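Local coordinates for hyaluronidase-phage associated (Streptococcus pyogenes, PDB 2WB3) that cleaves hyaluronan as a lyase and forms part of the phage tail fibre, built around a triple-stranded beta-helix, at the interface of chains A and B. Sequence-based numbering; all coordinates share one arbitrary frame. Chains: chain A/B, Hyaluronidase-phage associated.

Contact 1: the interface of chains A and B. Residues chain A 48-49, 51, 58, 61; chain B 37-39, 43.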
# COMPACT_ATOMS: atom_id res chain seq x y z
N HIS A 48 12.74 10.04 -14.54
CA HIS A 48 13.96 10.20 -13.76
C HIS A 48 14.34 11.68 -13.87
O HIS A 48 14.43 12.17 -14.97
CB HIS A 48 15.09 9.39 -14.34
CG HIS A 48 16.39 9.65 -13.65
ND1 HIS A 48 17.20 10.69 -14.03
CD2 HIS A 48 16.95 9.12 -12.53
CE1 HIS A 48 18.23 10.78 -13.20
NE2 HIS A 48 18.11 9.84 -12.28
N GLU A 49 14.62 12.32 -12.75
CA GLU A 49 15.09 13.71 -12.68
C GLU A 49 16.52 13.74 -12.11
O GLU A 49 16.81 13.12 -11.11
CB GLU A 49 14.16 14.49 -11.76
CG GLU A 49 14.34 16.00 -11.83
CD GLU A 49 13.56 16.73 -10.76
OE1 GLU A 49 12.45 16.26 -10.40
OE2 GLU A 49 14.07 17.77 -10.28
N PRO A 51 19.24 14.54 -9.82
CA PRO A 51 19.18 15.13 -8.49
C PRO A 51 20.08 16.39 -8.38
O PRO A 51 20.01 17.09 -7.39
CB PRO A 51 19.83 14.06 -7.60
CG PRO A 51 20.70 13.26 -8.50
CD PRO A 51 19.94 13.24 -9.84
N ASP A 58 24.42 12.41 -13.21
CA ASP A 58 23.57 11.18 -13.24
C ASP A 58 23.88 10.28 -14.44
O ASP A 58 23.00 9.54 -14.93
CB ASP A 58 22.08 11.60 -13.24
CG ASP A 58 21.72 12.51 -14.43
OD1 ASP A 58 22.58 12.85 -15.29
OD2 ASP A 58 20.53 12.82 -14.55
N ALA A 61 22.76 6.73 -14.18
CA ALA A 61 21.40 6.54 -13.70
C ALA A 61 20.59 6.09 -14.89
O ALA A 61 21.03 6.24 -16.02
CB ALA A 61 20.81 7.86 -13.15
N VAL B 37 15.11 10.48 -8.22
CA VAL B 37 16.24 11.36 -8.50
C VAL B 37 17.55 10.60 -8.31
O VAL B 37 18.49 11.13 -7.78
CB VAL B 37 16.19 12.59 -7.60
CG1 VAL B 37 14.96 13.45 -7.94
CG2 VAL B 37 16.08 12.20 -6.16
N GLU B 38 17.63 9.39 -8.84
CA GLU B 38 18.82 8.55 -8.57
C GLU B 38 20.08 9.10 -9.19
O GLU B 38 20.09 9.52 -10.34
CB GLU B 38 18.58 7.16 -9.14
CG GLU B 38 17.44 6.40 -8.46
CD GLU B 38 16.07 6.90 -8.83
OE1 GLU B 38 15.91 7.50 -9.89
OE2 GLU B 38 15.13 6.67 -8.07
N LYS B 39 21.17 9.04 -8.47
CA LYS B 39 22.43 9.45 -9.03
C LYS B 39 22.92 8.35 -9.88
O LYS B 39 23.49 8.53 -10.89
CB LYS B 39 23.49 9.64 -7.96
CG LYS B 39 24.88 9.84 -8.50
CD LYS B 39 25.87 10.00 -7.39
CE LYS B 39 27.26 10.39 -7.85
NZ LYS B 39 27.44 11.07 -9.16
N THR B 43 15.37 4.43 -11.69
CA THR B 43 14.23 4.90 -10.91
C THR B 43 13.34 3.67 -10.58
O THR B 43 12.80 3.53 -9.49
CB THR B 43 13.44 5.91 -11.73
OG1 THR B 43 14.28 7.03 -11.97
CG2 THR B 43 12.23 6.34 -10.99
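A:Pro51 and CB of A:Glu49 pack on B:Val37 to make the small apolar centre. CB of the proline ring lies 3.9 Å from CB of B:Val37, and the CG1 methyl of the valine reaches the first side-chain carbon of A:Glu49, CB to CG1 4.0 Å. CB, CG and CD of the proline all gather about the carbonyl oxygen of B:Val37, so that the ring sits over a polar atom as well as over the valine side chain.

Outward from this centre comes A:His48. Its ring is swung out with CG anti to the backbone N (chi1 174°), which carries NE2 across to the main chain of B:Glu38. NE2 donates to the carbonyl O of B:Glu38 at 2.8 Å, almost straight at 170°, in the ring plane and onto a lone pair of the oxygen. The CB methyl of A:Ala61 packs against the same oxygen at 3.3 Å.

At the rim the side chain of B:Glu38 bends at chi2 and brings OE1 to 3.3 Å from CD2 of the imidazole. B:Thr43 OG1 lies at the ring edge, in plane, and donates to OE1 of B:Glu38 at 2.7 Å from above the carboxylate plane, steadying it.

The site lies where A:His48 and A:Glu49 end strand 45-49 and the loop after strand 32-36 of chain B turns past them.

Contact 2: the interface of chains A and B. Residues chain A 85-86, 91, 94-95; chain B 66-68, 80-82.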
# COMPACT_ATOMS: atom_id res chain seq x y z
N ILE A 85 7.74 -7.59 -25.53
CA ILE A 85 6.60 -6.71 -25.90
C ILE A 85 5.72 -7.41 -26.91
O ILE A 85 6.18 -7.85 -27.93
CB ILE A 85 7.11 -5.46 -26.56
CG1 ILE A 85 7.97 -4.64 -25.60
CG2 ILE A 85 5.92 -4.55 -27.03
CD1 ILE A 85 8.73 -3.60 -26.32
N ASN A 86 4.44 -7.50 -26.62
CA ASN A 86 3.55 -8.13 -27.57
C ASN A 86 2.28 -7.30 -27.71
O ASN A 86 2.04 -6.38 -26.95
CB ASN A 86 3.17 -9.49 -27.02
CG ASN A 86 2.39 -10.34 -28.01
OD1 ASN A 86 2.54 -10.26 -29.23
ND2 ASN A 86 1.57 -11.19 -27.47
N THR A 91 -1.50 -4.22 -32.88
CA THR A 91 -1.52 -2.76 -32.79
C THR A 91 -0.99 -2.11 -34.05
O THR A 91 -0.09 -2.65 -34.74
CB THR A 91 -0.74 -2.26 -31.54
OG1 THR A 91 -0.95 -0.83 -31.39
CG2 THR A 91 0.74 -2.58 -31.67
N LYS A 94 3.77 2.14 -32.91
CA LYS A 94 5.18 1.76 -32.86
C LYS A 94 5.42 0.91 -31.61
O LYS A 94 4.94 1.23 -30.55
CB LYS A 94 6.05 3.04 -32.86
CG LYS A 94 5.91 3.86 -34.16
CD LYS A 94 6.02 5.38 -33.91
CE LYS A 94 5.41 6.25 -35.05
NZ LYS A 94 4.12 6.98 -34.73
N MET A 95 6.15 -0.18 -31.74
CA MET A 95 6.37 -1.04 -30.58
C MET A 95 7.41 -0.42 -29.59
O MET A 95 7.31 -0.59 -28.36
CB MET A 95 6.83 -2.42 -31.06
CG MET A 95 5.90 -3.06 -32.13
SD MET A 95 4.19 -3.18 -31.56
CE MET A 95 4.36 -4.40 -30.32
N ILE B 66 5.09 -6.75 -21.72
CA ILE B 66 4.09 -5.70 -22.10
C ILE B 66 3.09 -6.30 -23.07
O ILE B 66 3.48 -6.91 -24.04
CB ILE B 66 4.78 -4.52 -22.79
CG1 ILE B 66 5.51 -3.70 -21.68
CG2 ILE B 66 3.77 -3.56 -23.54
CD1 ILE B 66 6.40 -2.67 -22.22
N ASP B 67 1.81 -6.11 -22.81
CA ASP B 67 0.81 -6.44 -23.81
C ASP B 67 -0.05 -5.23 -24.16
O ASP B 67 -0.38 -4.44 -23.30
CB ASP B 67 -0.09 -7.56 -23.31
CG ASP B 67 -0.84 -8.25 -24.43
OD1 ASP B 67 -0.58 -8.03 -25.61
OD2 ASP B 67 -1.72 -9.07 -24.14
N ILE B 68 -0.40 -5.11 -25.44
CA ILE B 68 -1.12 -3.94 -25.96
C ILE B 68 -2.38 -4.53 -26.59
O ILE B 68 -2.27 -5.24 -27.59
CB ILE B 68 -0.26 -3.30 -27.02
CG1 ILE B 68 1.11 -2.91 -26.44
CG2 ILE B 68 -0.91 -1.97 -27.54
CD1 ILE B 68 2.16 -2.60 -27.55
N ALA B 80 -2.09 1.89 -29.74
CA ALA B 80 -1.17 2.18 -28.63
C ALA B 80 0.20 1.60 -28.89
O ALA B 80 0.39 0.57 -29.59
CB ALA B 80 -1.72 1.68 -27.28
N GLN B 81 1.18 2.28 -28.32
CA GLN B 81 2.59 2.01 -28.48
C GLN B 81 3.07 1.10 -27.35
O GLN B 81 2.45 1.01 -26.32
CB GLN B 81 3.33 3.34 -28.42
CG GLN B 81 3.08 4.18 -29.65
CD GLN B 81 3.30 5.65 -29.40
OE1 GLN B 81 2.78 6.23 -28.43
NE2 GLN B 81 4.07 6.25 -30.22
N GLY B 82 4.18 0.41 -27.56
CA GLY B 82 4.69 -0.47 -26.52
C GLY B 82 5.47 0.34 -25.51
O GLY B 82 5.02 0.57 -24.41
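A:Thr91 OG1 and the carbonyl O of B:Ala80 make the shortest polar bond here, 2.6 Å, with the hydroxyl donating in the carbonyl plane onto a lone pair. The threonine turns OG1 anti to its backbone N (chi1 -172°), which points the hydroxyl across the interface. Its CB meets the CG2 methyl of B:Ile68 at 4.0 Å, so this residue joins a polar grip to an apolar one.

B:Ile68 has a second neighbour: its other branch ends in CD1, 4.0 Å from the CE methyl of A:Met95. The methionine, bent at chi2 and chi3, folds back to bring CE there, and the two side chains cross at a slant.

Backbone groups add further bonds. A:Asn86 N donates to the O of B:Ile66 at 2.8 Å, while the return bond from B:Ile68 N to A:Asn86 O is weak. Further along, B:Gly82 N donates to A:Lys94 O at 3.2 Å, and CB of B:Gln81 rests near that same oxygen.

Strand 83-86 of chain A runs parallel to strand 64-69 of chain B, and the site lies at the end of this pairing, where the loop segments with A:Thr91 and A:Lys94 meet residues 80-82 of chain B.

Contact 3: the interface of chains A and B. Residues chain A 45-49; chain B 34-36, 43.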
# COMPACT_ATOMS: atom_id res chain seq x y z
N LYS A 45 4.13 5.38 -16.12
CA LYS A 45 5.03 6.45 -16.54
C LYS A 45 6.16 6.54 -15.52
O LYS A 45 5.90 6.58 -14.33
CB LYS A 45 4.26 7.77 -16.52
CG LYS A 45 5.04 9.08 -16.72
CD LYS A 45 5.68 9.18 -18.08
CE LYS A 45 6.46 10.53 -18.27
NZ LYS A 45 5.63 11.80 -18.13
N ILE A 46 7.39 6.51 -16.01
CA ILE A 46 8.54 6.59 -15.11
C ILE A 46 9.26 7.88 -15.50
O ILE A 46 9.63 8.06 -16.65
CB ILE A 46 9.52 5.41 -15.27
CG1 ILE A 46 8.84 4.02 -15.11
CG2 ILE A 46 10.65 5.53 -14.22
CD1 ILE A 46 9.81 2.81 -15.46
N THR A 47 9.48 8.76 -14.52
CA THR A 47 10.33 9.92 -14.72
C THR A 47 11.60 9.88 -13.89
O THR A 47 11.56 9.73 -12.70
CB THR A 47 9.62 11.20 -14.40
OG1 THR A 47 8.51 11.28 -15.27
CG2 THR A 47 10.50 12.46 -14.70
N HIS A 48 12.74 10.04 -14.54
CA HIS A 48 13.96 10.20 -13.76
C HIS A 48 14.34 11.68 -13.87
O HIS A 48 14.43 12.17 -14.97
CB HIS A 48 15.09 9.39 -14.34
CG HIS A 48 16.39 9.65 -13.65
ND1 HIS A 48 17.20 10.69 -14.03
CD2 HIS A 48 16.95 9.12 -12.53
CE1 HIS A 48 18.23 10.78 -13.20
NE2 HIS A 48 18.11 9.84 -12.28
N GLU A 49 14.62 12.32 -12.75
CA GLU A 49 15.09 13.71 -12.68
C GLU A 49 16.52 13.74 -12.11
O GLU A 49 16.81 13.12 -11.11
CB GLU A 49 14.16 14.49 -11.76
CG GLU A 49 14.34 16.00 -11.83
CD GLU A 49 13.56 16.73 -10.76
OE1 GLU A 49 12.45 16.26 -10.40
OE2 GLU A 49 14.07 17.77 -10.28
N ILE B 34 5.82 6.76 -11.51
CA ILE B 34 7.01 6.77 -10.66
C ILE B 34 7.97 7.90 -11.01
O ILE B 34 8.25 8.11 -12.14
CB ILE B 34 7.81 5.45 -10.76
CG1 ILE B 34 6.94 4.23 -10.62
CG2 ILE B 34 8.87 5.38 -9.73
CD1 ILE B 34 7.58 3.06 -11.14
N ARG B 35 8.50 8.56 -9.98
CA ARG B 35 9.51 9.60 -10.15
C ARG B 35 10.61 9.49 -9.09
O ARG B 35 10.33 9.40 -7.89
CB ARG B 35 8.87 10.99 -10.11
CG ARG B 35 9.84 12.13 -10.37
CD ARG B 35 9.21 13.47 -10.04
NE ARG B 35 8.52 14.04 -11.19
CZ ARG B 35 9.05 14.92 -12.02
NH1 ARG B 35 10.30 15.34 -11.84
NH2 ARG B 35 8.34 15.39 -13.04
N GLY B 36 11.87 9.50 -9.53
CA GLY B 36 13.00 9.42 -8.66
C GLY B 36 14.13 10.34 -9.08
O GLY B 36 14.10 10.90 -10.12
N THR B 43 15.37 4.43 -11.69
CA THR B 43 14.23 4.90 -10.91
C THR B 43 13.34 3.67 -10.58
O THR B 43 12.80 3.53 -9.49
CB THR B 43 13.44 5.91 -11.73
OG1 THR B 43 14.28 7.03 -11.97
CG2 THR B 43 12.23 6.34 -10.99
O HOH W 1 6.59 10.11 -13.70
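A:Glu49 and B:Arg35 supply the charged contact: NH1 of the guanidinium and OE1 of the carboxylate form a salt bridge at 2.8 Å. It is far from ideal in direction, the N-H being bent to 116° and OE1 met on its anti side, out of the carboxylate plane. The two flat groups stand nearly perpendicular, 81° apart.

The apolar contacts lie on two sides of the strand. A:Thr47 keeps OG1 beside its backbone N (chi1 -61°), which leaves CG2 anti to that N and over the centre of the guanidinium face, 3.9 Å from CZ of B:Arg35, and the two side chains run alongside each other. The side chains of A:Ile46 and B:Thr43 pass each other pointing opposite ways, their CG2 methyls 3.7 Å apart.

Hydrogen bonds between main chains form a ladder. B:Ile34 gives N to A:Lys45 O and takes A:Thr47 N on its O; B:Gly36 gives N to A:Thr47 O and takes A:Glu49 N on its O. A water also joins A:Thr47 OG1, 2.7 Å away, to the carbonyl O of B:Ile34, which therefore holds two partners.

Strand 45-49 of chain A thus lies parallel to strand 32-36 of chain B, a sheet built between subunits.

Contact 4: the interface of chains A and B. Residues chain A 21-25; chain B 6-8, 19.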
# COMPACT_ATOMS: atom_id res chain seq x y z
N ASN A 21 9.30 -1.43 -2.43
CA ASN A 21 10.12 -2.56 -2.76
C ASN A 21 9.19 -3.80 -2.78
O ASN A 21 8.48 -4.04 -1.83
CB ASN A 21 11.21 -2.76 -1.70
CG ASN A 21 12.03 -4.04 -1.94
OD1 ASN A 21 12.67 -4.19 -2.99
ND2 ASN A 21 12.01 -4.96 -0.97
N ILE A 22 9.15 -4.51 -3.89
CA ILE A 22 8.26 -5.69 -4.03
C ILE A 22 9.08 -6.93 -4.31
O ILE A 22 9.96 -6.92 -5.18
CB ILE A 22 7.31 -5.43 -5.20
CG1 ILE A 22 6.51 -4.16 -4.85
CG2 ILE A 22 6.37 -6.67 -5.51
CD1 ILE A 22 5.56 -3.86 -5.74
N THR A 23 8.83 -8.02 -3.58
CA THR A 23 9.46 -9.31 -3.92
C THR A 23 8.46 -10.45 -3.87
O THR A 23 7.74 -10.60 -2.89
CB THR A 23 10.60 -9.74 -2.96
OG1 THR A 23 10.09 -9.91 -1.63
CG2 THR A 23 11.75 -8.71 -2.97
N SER A 24 8.44 -11.27 -4.92
CA SER A 24 7.61 -12.47 -4.91
C SER A 24 8.50 -13.71 -4.95
O SER A 24 9.45 -13.78 -5.73
CB SER A 24 6.67 -12.52 -6.08
OG SER A 24 5.86 -13.71 -5.93
N ALA A 25 8.17 -14.71 -4.14
CA ALA A 25 8.79 -16.03 -4.29
C ALA A 25 7.89 -17.07 -5.01
O ALA A 25 8.15 -18.28 -4.93
CB ALA A 25 9.24 -16.54 -2.93
N ILE B 6 6.45 -4.97 0.01
CA ILE B 6 5.37 -5.94 -0.26
C ILE B 6 6.03 -7.28 -0.59
O ILE B 6 6.82 -7.35 -1.55
CB ILE B 6 4.51 -5.50 -1.45
CG1 ILE B 6 4.25 -4.01 -1.41
CG2 ILE B 6 3.16 -6.19 -1.42
CD1 ILE B 6 3.27 -3.63 -0.39
N VAL B 7 5.74 -8.31 0.22
CA VAL B 7 6.39 -9.62 0.04
C VAL B 7 5.35 -10.70 -0.18
O VAL B 7 4.45 -10.89 0.65
CB VAL B 7 7.24 -9.99 1.22
CG1 VAL B 7 7.77 -11.42 1.08
CG2 VAL B 7 8.39 -9.01 1.43
N MET B 8 5.47 -11.39 -1.31
CA MET B 8 4.68 -12.60 -1.50
C MET B 8 5.61 -13.80 -1.24
O MET B 8 6.57 -14.04 -2.00
CB MET B 8 4.03 -12.63 -2.88
CG MET B 8 3.54 -14.02 -3.22
SD MET B 8 2.29 -14.06 -4.45
CE MET B 8 0.95 -13.29 -3.52
N ALA B 19 2.26 -10.26 -6.01
CA ALA B 19 2.45 -9.45 -4.81
C ALA B 19 1.59 -8.13 -4.92
O ALA B 19 0.93 -7.70 -3.99
CB ALA B 19 4.00 -9.13 -4.68
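A:Ile22 packs against B:Ile6 and B:Ala19, and its side chain can be followed outward from CB, which stands 4.2 Å from the carbonyl O of B:Ile6. At CB the chain forks. CG2, anti to the backbone N, presses on the CB methyl of B:Ala19 at 3.5 Å. The other branch, beside the backbone N (chi1 -60°), brings CG1 to 4.1 Å from CG1 of B:Ile6, and the two isoleucines lie alongside each other, pointing the same way.

The next residue, A:Thr23, is paired likewise with B:Val7. Its OG1 sits between the backbone N and the carbonyl carbon (chi1 62°) and lies 3.6 Å from the CG2 methyl of B:Val7. A:Ser24 then sets its hydroxyl OG against CG of B:Met8, 3.6 Å away.

Between the two strands runs a ladder of backbone bonds, with A:Ile22 and A:Ser24 on one face and A:Thr23 on the other: B:Ile6 N to A:Asn21 O, A:Thr23 N to B:Ile6 O, B:Met8 N to A:Thr23 O, and A:Ala25 N to B:Met8 O, the last at 2.8 Å.

Strand 20-24 of chain A is thereby zipped in parallel to strand 4-8 of chain B. The site joins two subunits near their N-termini and probably helps hold this end of the fibre fragment together.

Contacts 1 and 3 form one continuous patch: their C-alpha centres are about 8 Å apart and they share A:His48, A:Glu49 and B:Thr43, so contact 1 extends the strand pairing of contact 3 into the following loop of chain B. Contact 4 lies about 21 Å from contact 3, and contact 2 about 21 Å from contact 3 and 26 Å from contact 4. Contacts 2, 3 and 4 each pair a strand of chain A in parallel with an earlier strand of chain B. This repeated stagger suits subunits wound around each other in a triple-stranded beta-helix; the deposited assembly holds six copies.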